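Local coordinates for uncharacterized protein (Parabacteroides merdae ATCC 43184, PDB 5BMT) that is of unknown function but probably carries an OB domain of a lipoprotein family beside an immunoglobulin-like fold, at residues 187-192 with 230-235; 210-215 with 221-226. All blocks are in the same frame, centred on the assembly; numbering follows the deposited sequence.

Contact 1. Residues 187-192 with 230-235. With SO4 (sulfate ion), chain D.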
loop_
_atom_site.group_PDB
_atom_site.type_symbol
_atom_site.label_atom_id
_atom_site.label_comp_id
_atom_site.label_asym_id
_atom_site.label_seq_id
_atom_site.Cartn_x
_atom_site.Cartn_y
_atom_site.Cartn_z
ATOM N N THR A 187 3.563 -6.127 11.402
ATOM C CA THR A 187 4.448 -5.825 12.533
ATOM C C THR A 187 4.588 -4.319 12.720
ATOM O O THR A 187 4.733 -3.872 13.865
ATOM C CB THR A 187 5.791 -6.521 12.400
ATOM O OG1 THR A 187 6.423 -6.046 11.214
ATOM C CG2 THR A 187 5.632 -8.063 12.355
ATOM N N LEU A 188 4.493 -3.528 11.622
ATOM C CA LEU A 188 4.530 -2.076 11.772
ATOM C C LEU A 188 3.344 -1.619 12.591
ATOM O O LEU A 188 3.491 -0.811 13.510
ATOM C CB LEU A 188 4.508 -1.394 10.399
ATOM C CG LEU A 188 4.588 0.130 10.465
ATOM C CD1 LEU A 188 5.952 0.589 10.894
ATOM C CD2 LEU A 188 4.230 0.766 9.170
ATOM N N TYR A 189 2.153 -2.155 12.273
ATOM C CA TYR A 189 0.969 -1.762 13.029
ATOM C C TYR A 189 1.123 -2.073 14.510
ATOM O O TYR A 189 0.845 -1.194 15.331
ATOM C CB TYR A 189 -0.255 -2.529 12.470
ATOM C CG TYR A 189 -1.524 -2.241 13.251
ATOM C CD1 TYR A 189 -2.352 -1.174 12.898
ATOM C CD2 TYR A 189 -1.889 -3.028 14.339
ATOM C CE1 TYR A 189 -3.512 -0.892 13.622
ATOM C CE2 TYR A 189 -3.061 -2.769 15.054
ATOM C CZ TYR A 189 -3.873 -1.708 14.680
ATOM O OH TYR A 189 -5.004 -1.432 15.417
ATOM N N SER A 190 1.538 -3.307 14.856
ATOM C CA SER A 190 1.666 -3.700 16.258
ATOM C C SER A 190 2.675 -2.825 16.975
ATOM O O SER A 190 2.410 -2.403 18.111
ATOM C CB SER A 190 2.064 -5.167 16.378
ATOM O OG SER A 190 1.060 -5.976 15.790
HETATM N N MSE A 191 3.813 -2.508 16.311
HETATM C CA MSE A 191 4.831 -1.704 16.953
HETATM C C MSE A 191 4.349 -0.271 17.164
HETATM O O MSE A 191 4.508 0.245 18.283
HETATM C CB MSE A 191 6.121 -1.729 16.141
HETATM C CG MSE A 191 7.265 -0.991 16.823
HETATM SE SE MSE A 191 8.833 -0.984 15.705
HETATM C CE MSE A 191 8.182 0.132 14.372
ATOM N N LEU A 192 3.811 0.376 16.125
ATOM C CA LEU A 192 3.371 1.771 16.274
ATOM C C LEU A 192 2.134 1.881 17.152
ATOM O O LEU A 192 2.006 2.882 17.862
ATOM C CB LEU A 192 3.167 2.464 14.928
ATOM C CG LEU A 192 4.439 2.488 14.045
ATOM C CD1 LEU A 192 4.186 3.231 12.736
ATOM C CD2 LEU A 192 5.605 3.142 14.775
ATOM N N SER A 230 -0.056 10.054 5.949
ATOM C CA SER A 230 -1.082 9.014 5.926
ATOM C C SER A 230 -1.397 8.638 7.356
ATOM O O SER A 230 -0.516 8.721 8.214
ATOM C CB SER A 230 -0.587 7.798 5.152
ATOM O OG SER A 230 -0.026 8.138 3.899
ATOM N N GLN A 231 -2.645 8.299 7.646
ATOM C CA GLN A 231 -2.999 7.993 9.038
ATOM C C GLN A 231 -3.855 6.774 9.123
ATOM O O GLN A 231 -4.604 6.456 8.185
ATOM C CB GLN A 231 -3.782 9.171 9.653
ATOM C CG GLN A 231 -2.937 10.435 9.751
ATOM C CD GLN A 231 -3.701 11.612 10.307
ATOM O OE1 GLN A 231 -4.868 11.848 9.973
ATOM N NE2 GLN A 231 -3.024 12.387 11.132
ATOM N N PHE A 232 -3.779 6.101 10.265
ATOM C CA PHE A 232 -4.659 4.966 10.517
ATOM C C PHE A 232 -5.026 4.919 11.982
ATOM O O PHE A 232 -4.286 5.391 12.848
ATOM C CB PHE A 232 -4.089 3.621 10.036
ATOM C CG PHE A 232 -2.737 3.242 10.596
ATOM C CD1 PHE A 232 -2.637 2.524 11.781
ATOM C CD2 PHE A 232 -1.568 3.549 9.904
ATOM C CE1 PHE A 232 -1.397 2.141 12.276
ATOM C CE2 PHE A 232 -0.328 3.161 10.403
ATOM C CZ PHE A 232 -0.253 2.443 11.575
ATOM N N SER A 233 -6.195 4.353 12.261
ATOM C CA SER A 233 -6.659 4.234 13.631
ATOM C C SER A 233 -5.998 3.037 14.309
ATOM O O SER A 233 -5.801 1.997 13.669
ATOM C CB SER A 233 -8.182 4.061 13.646
ATOM O OG SER A 233 -8.652 3.833 14.969
ATOM N N ILE A 234 -5.725 3.168 15.619
ATOM C CA ILE A 234 -5.188 2.056 16.425
ATOM C C ILE A 234 -6.204 1.662 17.520
ATOM O O ILE A 234 -5.866 0.934 18.454
ATOM C CB ILE A 234 -3.771 2.310 16.969
ATOM C CG1 ILE A 234 -3.685 3.665 17.721
ATOM C CG2 ILE A 234 -2.756 2.241 15.807
ATOM C CD1 ILE A 234 -2.459 3.854 18.581
ATOM N N GLU A 235 -7.461 2.124 17.365
ATOM C CA GLU A 235 -8.567 1.724 18.245
ATOM C C GLU A 235 -9.143 0.428 17.687
ATOM O O GLU A 235 -9.202 0.244 16.465
ATOM C CB GLU A 235 -9.646 2.813 18.325
ATOM C CG GLU A 235 -9.189 4.124 18.924
ATOM C CD GLU A 235 -10.325 5.106 19.127
ATOM O OE1 GLU A 235 -10.734 5.755 18.139
ATOM O OE2 GLU A 235 -10.822 5.209 20.271
HETATM S S SO4 D . -2.010 -6.210 17.368
HETATM O O1 SO4 D . -1.727 -6.507 15.967
HETATM O O2 SO4 D . -3.378 -5.700 17.490
HETATM O O3 SO4 D . -1.869 -7.437 18.156
HETATM O O4 SO4 D . -1.072 -5.205 17.867
HETATM O O HOH W 1 -7.483 -0.426 13.996
#
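Tyr189 of helix 186-198 packs against Phe232 and Ser233 at the end of strand 221-233 and Ile234 just after it, a buried helix-on-sheet contact in an immunoglobulin-like fold. No direct hydrogen bond joins the segments; apolar side chains and one water do. The Tyr189 and Phe232 rings lie near parallel, with planes at 30°, but are slid apart, with centroids 5.7 Å from each other, and barely overlap. Their closest atoms are Tyr189 CD1 and Phe232 CE1, 3.5 Å apart. Leu111 of strand 106-113 touches both side chains, and Lys118 makes a cation-pi contact with Tyr189. Tyr189 CG stands anti to the backbone N (chi1 177°), which carries the ring toward the strand end. Ile234 adds its CG2 branch, 3.9 Å from Tyr189 CE1. Ser233 O lies at the ring edge, near its plane, 3.7 Å from Tyr189 CE1. O2 of a sulfate ion, probably from the crystallisation liquor, also sits at the ring edge. Ser190 OG is 2.8 Å from sulfate O1, but its one proton can also go to Gly186 O. Tyr189 OH is hydrogen-bonded to Glu236 OE2 and the water. A leucine in place of Tyr189 would probably leave both without their phenol partner and open a gap beside Phe232. The water lies 3.0 Å from both Tyr189 OH and Ser233 O. It is 3.1 Å from Glu235 O and can donate to two of the three at a time.

Contact 2. Residues 210-215 with 221-226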
loop_
_atom_site.group_PDB
_atom_site.type_symbol
_atom_site.label_atom_id
_atom_site.label_comp_id
_atom_site.label_asym_id
_atom_site.label_seq_id
_atom_site.Cartn_x
_atom_site.Cartn_y
_atom_site.Cartn_z
ATOM N N TYR A 210 11.601 9.374 -0.069
ATOM C CA TYR A 210 12.161 8.689 -1.214
ATOM C C TYR A 210 13.253 9.545 -1.854
ATOM O O TYR A 210 13.224 10.766 -1.711
ATOM C CB TYR A 210 11.041 8.394 -2.263
ATOM C CG TYR A 210 10.273 9.629 -2.705
ATOM C CD1 TYR A 210 10.731 10.421 -3.754
ATOM C CD2 TYR A 210 9.095 10.004 -2.069
ATOM C CE1 TYR A 210 10.031 11.553 -4.162
ATOM C CE2 TYR A 210 8.383 11.138 -2.463
ATOM C CZ TYR A 210 8.854 11.908 -3.517
ATOM O OH TYR A 210 8.170 13.028 -3.937
ATOM N N PRO A 211 14.184 8.946 -2.597
ATOM C CA PRO A 211 15.255 9.758 -3.220
ATOM C C PRO A 211 14.705 10.625 -4.354
ATOM O O PRO A 211 14.055 10.132 -5.275
ATOM C CB PRO A 211 16.237 8.706 -3.764
ATOM C CG PRO A 211 15.934 7.458 -3.021
ATOM C CD PRO A 211 14.425 7.503 -2.777
ATOM N N LEU A 212 15.059 11.916 -4.320
ATOM C CA LEU A 212 14.604 12.885 -5.312
ATOM C C LEU A 212 15.734 13.243 -6.279
ATOM O O LEU A 212 15.487 13.423 -7.478
ATOM C CB LEU A 212 14.130 14.129 -4.563
ATOM C CG LEU A 212 13.342 15.154 -5.316
ATOM C CD1 LEU A 212 11.975 14.542 -5.855
ATOM C CD2 LEU A 212 13.004 16.321 -4.373
ATOM N N THR A 213 16.961 13.413 -5.764
ATOM C CA THR A 213 18.102 13.699 -6.643
ATOM C C THR A 213 19.327 12.950 -6.168
ATOM O O THR A 213 19.440 12.651 -4.976
ATOM C CB THR A 213 18.459 15.211 -6.721
ATOM O OG1 THR A 213 18.939 15.674 -5.454
ATOM C CG2 THR A 213 17.317 16.087 -7.249
ATOM N N PHE A 214 20.249 12.680 -7.080
ATOM C CA PHE A 214 21.557 12.125 -6.729
ATOM C C PHE A 214 22.580 13.258 -6.615
ATOM O O PHE A 214 22.346 14.381 -7.107
ATOM C CB PHE A 214 22.066 11.161 -7.820
ATOM C CG PHE A 214 21.346 9.850 -7.977
ATOM C CD1 PHE A 214 21.317 8.925 -6.937
ATOM C CD2 PHE A 214 20.788 9.492 -9.196
ATOM C CE1 PHE A 214 20.677 7.692 -7.095
ATOM C CE2 PHE A 214 20.211 8.237 -9.374
ATOM C CZ PHE A 214 20.126 7.359 -8.316
ATOM N N ASN A 215 23.749 12.941 -6.048
ATOM C CA ASN A 215 24.875 13.877 -6.091
ATOM C C ASN A 215 25.431 13.851 -7.555
ATOM O O ASN A 215 24.912 13.119 -8.403
ATOM C CB ASN A 215 25.922 13.519 -5.040
ATOM C CG ASN A 215 26.580 12.169 -5.218
ATOM O OD1 ASN A 215 26.177 11.348 -6.051
ATOM N ND2 ASN A 215 27.615 11.911 -4.430
ATOM N N ILE A 221 22.550 9.742 -2.457
ATOM C CA ILE A 221 21.308 10.490 -2.572
ATOM C C ILE A 221 21.587 11.888 -2.045
ATOM O O ILE A 221 22.057 12.025 -0.906
ATOM C CB ILE A 221 20.156 9.815 -1.787
ATOM C CG1 ILE A 221 19.981 8.328 -2.177
ATOM C CG2 ILE A 221 18.853 10.626 -1.935
ATOM C CD1 ILE A 221 19.869 8.009 -3.664
ATOM N N ALA A 222 21.295 12.928 -2.849
ATOM C CA ALA A 222 21.529 14.312 -2.430
ATOM C C ALA A 222 20.302 14.914 -1.741
ATOM O O ALA A 222 20.455 15.641 -0.752
ATOM C CB ALA A 222 21.919 15.161 -3.632
ATOM N N THR A 223 19.096 14.721 -2.314
ATOM C CA THR A 223 17.888 15.267 -1.710
ATOM C C THR A 223 16.788 14.213 -1.686
ATOM O O THR A 223 16.795 13.274 -2.495
ATOM C CB THR A 223 17.374 16.546 -2.404
ATOM O OG1 THR A 223 16.899 16.207 -3.714
ATOM C CG2 THR A 223 18.422 17.663 -2.467
ATOM N N TRP A 224 15.834 14.415 -0.799
ATOM C CA TRP A 224 14.716 13.488 -0.599
ATOM C C TRP A 224 13.395 14.187 -0.764
ATOM O O TRP A 224 13.265 15.382 -0.435
ATOM C CB TRP A 224 14.783 12.923 0.835
ATOM C CG TRP A 224 16.069 12.218 1.155
ATOM C CD1 TRP A 224 17.252 12.792 1.536
ATOM C CD2 TRP A 224 16.319 10.820 1.026
ATOM N NE1 TRP A 224 18.204 11.817 1.734
ATOM C CE2 TRP A 224 17.653 10.594 1.436
ATOM C CE3 TRP A 224 15.515 9.716 0.672
ATOM C CZ2 TRP A 224 18.216 9.315 1.451
ATOM C CZ3 TRP A 224 16.081 8.450 0.686
ATOM C CH2 TRP A 224 17.413 8.262 1.074
ATOM N N GLY A 225 12.424 13.425 -1.240
ATOM C CA GLY A 225 11.038 13.864 -1.336
ATOM C C GLY A 225 10.248 13.154 -0.257
ATOM O O GLY A 225 10.697 12.131 0.286
ATOM N N TYR A 226 9.045 13.658 0.050
ATOM C CA TYR A 226 8.206 13.070 1.087
ATOM C C TYR A 226 6.784 13.015 0.608
ATOM O O TYR A 226 6.276 13.994 0.014
ATOM C CB TYR A 226 8.267 13.918 2.394
ATOM C CG TYR A 226 9.664 14.021 2.974
ATOM C CD1 TYR A 226 10.568 14.974 2.508
ATOM C CD2 TYR A 226 10.089 13.148 3.974
ATOM C CE1 TYR A 226 11.881 15.032 2.991
ATOM C CE2 TYR A 226 11.381 13.233 4.506
ATOM C CZ TYR A 226 12.277 14.162 3.996
ATOM O OH TYR A 226 13.560 14.233 4.488
HETATM O O HOH W 2 5.808 13.680 -2.638
#
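Ile221 starts the second strand of the antiparallel beta hairpin of strands 203-214 and 221-233 by setting CD1 3.5 Å from Phe214 CE1 and also against Pro211 CB. Ala222 N then donates to Thr213 O at 2.8 Å, and Thr223 N adds a weak bond to the same oxygen. Ala222 and Thr223 thus face one residue, a classic beta bulge. Leu212 and Thr213 both face Thr223, a second classic bulge. The Thr223 carbonyl O accepts from Leu212 N at 2.9 Å and Thr213 N at 3.3 Å, both from the same face of the carbonyl plane. Thr223 OG1 is hydrogen-bonded to Thr213 OG1 at 2.7 Å, and either hydroxyl could donate. Trp224 lays CZ3 3.8 Å from Pro211 CG. Gly225 exchanges two backbone bonds with Tyr210, and its CA sits over the Tyr210 ring face in a CH-pi contact, 3.9 Å from the centroid. Tyr210 CG lies between its backbone N and carbonyl carbon (chi1 55°), which brings the ring over the glycine. At Tyr226 a water links the backbone O to Tyr210 OH. Arg162 of strand 153-167 touches Pro211, Ile221 and Trp224, while Glu101 of strand 101-102 meets Pro211 and Ile221.

Overall arrangement
From the N terminus the chain first builds the five-strand sheet, then most of the larger mixed sheet, before it reaches helix 186-198. Contact 1 begins on that helix. The chain next runs along strand 203-214, turns, and returns as strand 221-233. Contact 2 pairs residues 210-215 with 221-226 and closes the short hairpin loop. The returning strand then brings residues 230-235 back to the helix, and contact 1 closes the longer loop. Contact 2 is therefore nested inside contact 1. Both use strand 221-233, with centres about 27 Å apart. Contact 2 joins its start to strand 203-214; contact 1 ties its end to the helix.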